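Local coordinates for pesticidal crystal protein Cry2Aa (Bacillus thuringiensis serovar kurstaki, PDB 1I5P) that kills dipteran and lepidopteran larvae by binding to midgut epithelial cells and promoting their colloid-osmotic lysis, at residues Ser260-Met268 with Met623-Tyr633. Residues are numbered along the deposited sequence; the frame is centred on the assembly and turned at random.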
loop_
_atom_site.group_PDB
_atom_site.type_symbol
_atom_site.label_atom_id
_atom_site.label_comp_id
_atom_site.label_asym_id
_atom_site.label_seq_id
_atom_site.Cartn_x
_atom_site.Cartn_y
_atom_site.Cartn_z
ATOM N N SER A 260 -6.312 -12.212 -3.825
ATOM C CA SER A 260 -7.689 -12.375 -3.390
ATOM C C SER A 260 -8.645 -11.513 -4.211
ATOM O O SER A 260 -9.843 -11.471 -3.930
ATOM C CB SER A 260 -7.823 -12.058 -1.893
ATOM O OG SER A 260 -7.415 -10.736 -1.601
ATOM N N LEU A 261 -8.109 -10.819 -5.215
ATOM C CA LEU A 261 -8.933 -9.993 -6.098
ATOM C C LEU A 261 -8.921 -10.579 -7.509
ATOM O O LEU A 261 -9.612 -10.088 -8.394
ATOM C CB LEU A 261 -8.435 -8.537 -6.123
ATOM C CG LEU A 261 -8.640 -7.762 -4.814
ATOM C CD1 LEU A 261 -8.090 -6.357 -4.961
ATOM C CD2 LEU A 261 -10.128 -7.733 -4.444
ATOM N N PHE A 262 -8.132 -11.631 -7.716
ATOM C CA PHE A 262 -8.066 -12.284 -9.025
ATOM C C PHE A 262 -9.458 -12.804 -9.391
ATOM O O PHE A 262 -9.787 -12.969 -10.566
ATOM C CB PHE A 262 -7.088 -13.464 -9.001
ATOM C CG PHE A 262 -5.658 -13.104 -9.336
ATOM C CD1 PHE A 262 -4.704 -14.106 -9.480
ATOM C CD2 PHE A 262 -5.270 -11.783 -9.535
ATOM C CE1 PHE A 262 -3.387 -13.805 -9.819
ATOM C CE2 PHE A 262 -3.955 -11.468 -9.876
ATOM C CZ PHE A 262 -3.011 -12.479 -10.020
ATOM N N LYS A 263 -10.268 -13.063 -8.369
ATOM C CA LYS A 263 -11.626 -13.564 -8.559
ATOM C C LYS A 263 -12.512 -12.511 -9.231
ATOM O O LYS A 263 -13.640 -12.800 -9.626
ATOM C CB LYS A 263 -12.236 -13.957 -7.207
ATOM C CG LYS A 263 -12.635 -12.747 -6.358
ATOM C CD LYS A 263 -12.619 -12.995 -4.843
ATOM C CE LYS A 263 -13.869 -13.671 -4.316
ATOM N NZ LYS A 263 -13.966 -13.471 -2.837
ATOM N N TYR A 264 -12.006 -11.286 -9.344
ATOM C CA TYR A 264 -12.762 -10.204 -9.976
ATOM C C TYR A 264 -12.173 -9.776 -11.315
ATOM O O TYR A 264 -10.985 -9.966 -11.579
ATOM C CB TYR A 264 -12.825 -8.976 -9.056
ATOM C CG TYR A 264 -13.634 -9.174 -7.796
ATOM C CD1 TYR A 264 -13.009 -9.291 -6.554
ATOM C CD2 TYR A 264 -15.027 -9.282 -7.849
ATOM C CE1 TYR A 264 -13.752 -9.518 -5.391
ATOM C CE2 TYR A 264 -15.775 -9.513 -6.694
ATOM C CZ TYR A 264 -15.133 -9.632 -5.473
ATOM O OH TYR A 264 -15.868 -9.908 -4.346
ATOM N N GLN A 265 -13.017 -9.196 -12.160
ATOM C CA GLN A 265 -12.595 -8.691 -13.459
ATOM C C GLN A 265 -13.090 -7.266 -13.580
ATOM O O GLN A 265 -14.169 -6.932 -13.089
ATOM C CB GLN A 265 -13.192 -9.507 -14.607
ATOM C CG GLN A 265 -12.640 -10.917 -14.734
ATOM C CD GLN A 265 -13.296 -11.673 -15.874
ATOM O OE1 GLN A 265 -12.819 -11.652 -17.011
ATOM N NE2 GLN A 265 -14.405 -12.338 -15.575
ATOM N N SER A 266 -12.302 -6.433 -14.246
ATOM C CA SER A 266 -12.664 -5.041 -14.459
ATOM C C SER A 266 -12.885 -4.356 -13.110
ATOM O O SER A 266 -13.913 -3.717 -12.877
ATOM C CB SER A 266 -13.934 -4.970 -15.314
ATOM O OG SER A 266 -14.100 -3.693 -15.893
ATOM N N LEU A 267 -11.911 -4.508 -12.220
ATOM C CA LEU A 267 -11.975 -3.903 -10.900
ATOM C C LEU A 267 -10.731 -3.055 -10.688
ATOM O O LEU A 267 -9.626 -3.579 -10.510
ATOM C CB LEU A 267 -12.033 -4.980 -9.822
ATOM C CG LEU A 267 -12.044 -4.431 -8.396
ATOM C CD1 LEU A 267 -13.265 -3.540 -8.213
ATOM C CD2 LEU A 267 -12.054 -5.572 -7.397
ATOM N N MET A 268 -10.914 -1.742 -10.718
ATOM C CA MET A 268 -9.806 -0.823 -10.526
ATOM C C MET A 268 -9.516 -0.678 -9.032
ATOM O O MET A 268 -10.335 -0.154 -8.285
ATOM C CB MET A 268 -10.146 0.548 -11.117
ATOM C CG MET A 268 -9.053 1.588 -10.923
ATOM S SD MET A 268 -9.586 3.274 -11.331
ATOM C CE MET A 268 -10.386 3.760 -9.800
ATOM N N MET A 623 -16.028 -2.477 -2.764
ATOM C CA MET A 623 -15.805 -2.646 -4.189
ATOM C C MET A 623 -17.055 -2.671 -5.041
ATOM O O MET A 623 -18.012 -3.393 -4.752
ATOM C CB MET A 623 -14.984 -3.907 -4.456
ATOM C CG MET A 623 -15.444 -5.102 -3.682
ATOM S SD MET A 623 -14.355 -5.438 -2.301
ATOM C CE MET A 623 -14.638 -7.197 -2.138
ATOM N N PHE A 624 -17.032 -1.851 -6.090
ATOM C CA PHE A 624 -18.131 -1.761 -7.039
ATOM C C PHE A 624 -17.703 -2.572 -8.253
ATOM O O PHE A 624 -16.670 -2.296 -8.870
ATOM C CB PHE A 624 -18.391 -0.307 -7.433
ATOM C CG PHE A 624 -18.786 0.567 -6.279
ATOM C CD1 PHE A 624 -17.831 1.043 -5.397
ATOM C CD2 PHE A 624 -20.122 0.885 -6.056
ATOM C CE1 PHE A 624 -18.193 1.829 -4.306
ATOM C CE2 PHE A 624 -20.497 1.673 -4.960
ATOM C CZ PHE A 624 -19.526 2.142 -4.087
ATOM N N VAL A 625 -18.500 -3.579 -8.580
ATOM C CA VAL A 625 -18.196 -4.460 -9.691
ATOM C C VAL A 625 -19.308 -4.414 -10.737
ATOM O O VAL A 625 -20.488 -4.360 -10.393
ATOM C CB VAL A 625 -18.025 -5.907 -9.167
ATOM C CG1 VAL A 625 -17.615 -6.836 -10.294
ATOM C CG2 VAL A 625 -16.986 -5.917 -8.042
ATOM N N PRO A 626 -18.943 -4.417 -12.029
ATOM C CA PRO A 626 -19.964 -4.383 -13.074
ATOM C C PRO A 626 -20.953 -5.504 -12.805
ATOM O O PRO A 626 -20.561 -6.644 -12.531
ATOM C CB PRO A 626 -19.146 -4.577 -14.340
ATOM C CG PRO A 626 -17.905 -3.791 -14.010
ATOM C CD PRO A 626 -17.598 -4.323 -12.623
ATOM N N THR A 627 -22.234 -5.166 -12.870
ATOM C CA THR A 627 -23.310 -6.114 -12.590
ATOM C C THR A 627 -23.284 -7.430 -13.364
ATOM O O THR A 627 -23.774 -8.444 -12.876
ATOM C CB THR A 627 -24.685 -5.447 -12.813
ATOM O OG1 THR A 627 -24.884 -5.212 -14.212
ATOM C CG2 THR A 627 -24.743 -4.112 -12.081
ATOM N N ASN A 628 -22.718 -7.426 -14.562
ATOM C CA ASN A 628 -22.676 -8.643 -15.363
ATOM C C ASN A 628 -21.358 -9.396 -15.254
ATOM O O ASN A 628 -21.060 -10.264 -16.074
ATOM C CB ASN A 628 -22.973 -8.309 -16.829
ATOM C CG ASN A 628 -22.112 -7.174 -17.357
ATOM O OD1 ASN A 628 -21.468 -6.457 -16.588
ATOM N ND2 ASN A 628 -22.113 -6.995 -18.677
ATOM N N LEU A 629 -20.574 -9.074 -14.232
ATOM C CA LEU A 629 -19.290 -9.735 -14.028
ATOM C C LEU A 629 -19.214 -10.338 -12.636
ATOM O O LEU A 629 -18.549 -9.800 -11.747
ATOM C CB LEU A 629 -18.136 -8.747 -14.226
ATOM C CG LEU A 629 -17.977 -8.125 -15.618
ATOM C CD1 LEU A 629 -16.779 -7.187 -15.614
ATOM C CD2 LEU A 629 -17.788 -9.225 -16.659
ATOM N N PRO A 630 -19.914 -11.460 -12.416
ATOM C CA PRO A 630 -19.875 -12.094 -11.098
ATOM C C PRO A 630 -18.473 -12.636 -10.802
ATOM O O PRO A 630 -17.709 -12.939 -11.718
ATOM C CB PRO A 630 -20.917 -13.201 -11.225
ATOM C CG PRO A 630 -20.807 -13.586 -12.679
ATOM C CD PRO A 630 -20.768 -12.226 -13.340
ATOM N N PRO A 631 -18.111 -12.754 -9.514
ATOM C CA PRO A 631 -16.781 -13.269 -9.154
ATOM C C PRO A 631 -16.572 -14.739 -9.549
ATOM O O PRO A 631 -17.533 -15.505 -9.673
ATOM C CB PRO A 631 -16.730 -13.047 -7.645
ATOM C CG PRO A 631 -18.176 -13.211 -7.242
ATOM C CD PRO A 631 -18.870 -12.383 -8.307
ATOM N N LEU A 632 -15.312 -15.130 -9.738
ATOM C CA LEU A 632 -14.985 -16.494 -10.158
ATOM C C LEU A 632 -15.373 -17.573 -9.148
ATOM O O LEU A 632 -15.490 -18.743 -9.499
ATOM C CB LEU A 632 -13.493 -16.592 -10.506
ATOM C CG LEU A 632 -13.029 -15.618 -11.601
ATOM C CD1 LEU A 632 -11.629 -15.983 -12.059
ATOM C CD2 LEU A 632 -13.994 -15.656 -12.787
ATOM N N TYR A 633 -15.571 -17.172 -7.899
ATOM C CA TYR A 633 -15.973 -18.094 -6.848
ATOM C C TYR A 633 -16.531 -17.320 -5.668
ATOM O O TYR A 633 -17.338 -17.903 -4.914
ATOM C CB TYR A 633 -14.796 -18.984 -6.419
ATOM C CG TYR A 633 -13.583 -18.256 -5.869
ATOM C CD1 TYR A 633 -13.607 -17.668 -4.604
ATOM C CD2 TYR A 633 -12.408 -18.167 -6.611
ATOM C CE1 TYR A 633 -12.491 -17.012 -4.093
ATOM C CE2 TYR A 633 -11.283 -17.510 -6.111
ATOM C CZ TYR A 633 -11.332 -16.937 -4.857
ATOM O OH TYR A 633 -10.226 -16.274 -4.378
ATOM O OXT TYR A 633 -16.146 -16.140 -5.509
HETATM O O HOH W 1 -9.042 -14.583 -6.083
HETATM O O HOH W 2 -15.297 -12.000 -12.367
HETATM O O HOH W 3 -16.631 -14.602 -3.287
HETATM O O HOH W 4 -15.741 -9.414 -11.475
#
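Lys263 O is gripped by the C-terminal tail: Leu632 N donates to it at 2.9 Å, in the carbonyl plane and on a lone pair, Pro631 CA adds a CA-H...O contact at 3.2 Å, and a water 2.7 Å from Pro630 O may add a weak third. A second water accepts from Gln265 N and lies 2.8 Å from Leu629 O, to which it can donate. The Lys263 side chain crosses the Tyr633 ring at about a right angle, CB over one face, 4.1 Å from the centroid in a CH-pi contact. With CG between backbone N and carbonyl carbon (chi1 74°) and a bend at chi3, the chain skirts the rim above that face, CE 3.6 Å from Tyr633 CE1. NZ forms salt bridges with Asp578 and Asp589, and a water links it, weakly on the lysine side, to the terminal carboxylate. The Tyr264 ring fits obliquely among Met623 CE, Val625 CG2 and Pro631 CB, its OH hydrogen-bonded to Asp589 OD2, the oxygen that also pairs with Lys263 NZ. Leu629 CD1 packs 3.6 Å from Ser266 CB. The contact seats the end of the C-terminal domain on the linker leaving helix 238-259, beside helix 170-193, while strands 267-268 and 617-626 both pair with strand 493-496.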